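Local atomic coordinates of muconate lactonizing enzyme (Corynebacterium glutamicum, PDB entry 3I4K), a protein that belongs to the enolase superfamily, as a muconate lactonizing enzyme by name, and binds a magnesium ion in its barrel domain. Residues L224-T229 with V271-T276. Numbering follows the deposited sequence.
Sequences LFEQPT and VIALKT. With MG (magnesium ion), chain J.
Leu224 and Val271 make the apolar end of this contact, with Leu224 CD1 lying 4.2 Å from Val271 CG2. Both residues point their CB toward the other strand. With chi1 near 180° (-176°), the Leu224 side chain reaches away from its backbone N and swings its isobutyl end toward the valine; CD1 is the branch that touches. Met249 of strand 247-250 touches both side chains. Two residues further along both strands, Glu226 OE2 comes to 4.3 Å from the CB of Ala273. No hydrogen bond joins the two segments, and their closest CA atoms, those of Glu226 and Ala273, are 8.5 Å apart. That spacing fits the modified (beta/alpha)7beta barrel of the enolase superfamily. Strand 247-250 runs between these two, so they meet through side chains inside the barrel. At the C-terminal ends of the strands, apolar packing gives way to the metal site. The Glu226 side chain is fully extended (chi1 174°, chi2 173°), and its OE2 binds the magnesium ion at 2.2 Å. Asp200 and Asp251 supply further ligands, and a water sits 2.1 Å from the magnesium ion. Glu226 OE1 forms a salt bridge with Lys169, so both carboxylate oxygens are held. Across the site, the extended Lys275 chain brings NZ to 5.0 Å from Glu226 OE2. The two do not touch; NZ hydrogen-bonds to Asp251 instead. Contact between the segments is looser at this end, although the residues remain buried. Beyond Glu226 the chain of 224-229 turns away, and Gln227 NE2 donates a nearly straight hydrogen bond of 2.9 Å to Thr229 O.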
loop_
_atom_site.group_PDB
_atom_site.type_symbol
_atom_site.label_atom_id
_atom_site.label_comp_id
_atom_site.label_asym_id
_atom_site.label_seq_id
_atom_site.Cartn_x
_atom_site.Cartn_y
_atom_site.Cartn_z
ATOM N N LEU A 224 -14.460 23.264 -4.531
ATOM C CA LEU A 224 -13.406 22.643 -3.759
ATOM C C LEU A 224 -12.382 23.640 -3.266
ATOM O O LEU A 224 -11.832 24.417 -4.047
ATOM C CB LEU A 224 -12.714 21.568 -4.615
ATOM C CG LEU A 224 -11.625 20.721 -3.944
ATOM C CD1 LEU A 224 -12.275 19.665 -3.074
ATOM C CD2 LEU A 224 -10.771 20.036 -4.997
ATOM N N PHE A 225 -12.128 23.613 -1.966
ATOM C CA PHE A 225 -11.136 24.504 -1.386
ATOM C C PHE A 225 -9.876 23.722 -1.021
ATOM O O PHE A 225 -9.842 23.019 -0.005
ATOM C CB PHE A 225 -11.679 25.193 -0.130
ATOM C CG PHE A 225 -12.969 25.939 -0.340
ATOM C CD1 PHE A 225 -13.185 26.685 -1.494
ATOM C CD2 PHE A 225 -13.952 25.932 0.646
ATOM C CE1 PHE A 225 -14.372 27.422 -1.658
ATOM C CE2 PHE A 225 -15.124 26.653 0.496
ATOM C CZ PHE A 225 -15.338 27.403 -0.663
ATOM N N GLU A 226 -8.849 23.830 -1.859
ATOM C CA GLU A 226 -7.581 23.151 -1.598
ATOM C C GLU A 226 -6.722 23.983 -0.645
ATOM O O GLU A 226 -6.579 25.197 -0.827
ATOM C CB GLU A 226 -6.818 22.908 -2.901
ATOM C CG GLU A 226 -5.403 22.334 -2.699
ATOM C CD GLU A 226 -4.725 21.941 -4.005
ATOM O OE1 GLU A 226 -5.333 22.133 -5.080
ATOM O OE2 GLU A 226 -3.580 21.437 -3.957
ATOM N N GLN A 227 -6.167 23.313 0.368
ATOM C CA GLN A 227 -5.310 23.906 1.393
ATOM C C GLN A 227 -5.371 25.433 1.503
ATOM O O GLN A 227 -4.383 26.126 1.241
ATOM C CB GLN A 227 -3.858 23.481 1.156
ATOM C CG GLN A 227 -2.976 23.573 2.395
ATOM C CD GLN A 227 -3.238 22.439 3.395
ATOM O OE1 GLN A 227 -3.301 21.261 3.015
ATOM N NE2 GLN A 227 -3.368 22.788 4.674
ATOM N N PRO A 228 -6.524 25.981 1.907
ATOM C CA PRO A 228 -6.638 27.436 2.027
ATOM C C PRO A 228 -5.850 27.996 3.201
ATOM O O PRO A 228 -5.455 29.169 3.194
ATOM C CB PRO A 228 -8.130 27.645 2.224
ATOM C CG PRO A 228 -8.514 26.423 3.029
ATOM C CD PRO A 228 -7.786 25.320 2.285
ATOM N N THR A 229 -5.609 27.140 4.191
ATOM C CA THR A 229 -4.941 27.531 5.421
ATOM C C THR A 229 -3.717 26.676 5.805
ATOM O O THR A 229 -3.443 25.649 5.186
ATOM C CB THR A 229 -5.976 27.496 6.541
ATOM O OG1 THR A 229 -6.658 26.241 6.491
ATOM C CG2 THR A 229 -6.999 28.610 6.348
ATOM N N VAL A 271 -10.897 15.182 0.212
ATOM C CA VAL A 271 -9.932 14.751 -0.790
ATOM C C VAL A 271 -8.485 14.984 -0.385
ATOM O O VAL A 271 -8.174 15.937 0.327
ATOM C CB VAL A 271 -10.194 15.489 -2.123
ATOM C CG1 VAL A 271 -9.416 14.823 -3.273
ATOM C CG2 VAL A 271 -11.689 15.525 -2.404
ATOM N N ILE A 272 -7.600 14.113 -0.852
ATOM C CA ILE A 272 -6.176 14.245 -0.568
ATOM C C ILE A 272 -5.409 14.408 -1.879
ATOM O O ILE A 272 -5.566 13.604 -2.804
ATOM C CB ILE A 272 -5.615 13.012 0.162
ATOM C CG1 ILE A 272 -6.134 12.983 1.606
ATOM C CG2 ILE A 272 -4.079 13.048 0.153
ATOM C CD1 ILE A 272 -5.556 11.865 2.428
ATOM N N ALA A 273 -4.590 15.454 -1.957
ATOM C CA ALA A 273 -3.789 15.712 -3.156
ATOM C C ALA A 273 -2.577 14.796 -3.080
ATOM O O ALA A 273 -1.609 15.093 -2.390
ATOM C CB ALA A 273 -3.350 17.181 -3.192
ATOM N N LEU A 274 -2.650 13.666 -3.777
ATOM C CA LEU A 274 -1.570 12.691 -3.775
ATOM C C LEU A 274 -0.569 12.970 -4.891
ATOM O O LEU A 274 -0.926 13.026 -6.062
ATOM C CB LEU A 274 -2.181 11.286 -3.877
ATOM C CG LEU A 274 -1.542 9.982 -4.361
ATOM C CD1 LEU A 274 -0.027 10.000 -4.318
ATOM C CD2 LEU A 274 -2.118 8.864 -3.497
ATOM N N LYS A 275 0.686 13.169 -4.502
ATOM C CA LYS A 275 1.760 13.461 -5.443
ATOM C C LYS A 275 2.918 12.519 -5.136
ATOM O O LYS A 275 3.424 12.490 -4.007
ATOM C CB LYS A 275 2.234 14.908 -5.272
ATOM C CG LYS A 275 1.129 15.945 -5.272
ATOM C CD LYS A 275 1.703 17.356 -5.093
ATOM C CE LYS A 275 0.595 18.407 -5.069
ATOM N NZ LYS A 275 1.091 19.755 -4.704
ATOM N N THR A 276 3.341 11.756 -6.138
ATOM C CA THR A 276 4.431 10.809 -5.957
ATOM C C THR A 276 5.713 11.490 -5.494
ATOM O O THR A 276 6.523 10.895 -4.786
ATOM C CB THR A 276 4.680 10.018 -7.262
ATOM O OG1 THR A 276 4.899 10.933 -8.351
ATOM C CG2 THR A 276 3.465 9.152 -7.581
HETATM MG MG MG J . -1.753 22.577 -3.855
HETATM O O HOH W 1 -1.995 23.464 -1.972
#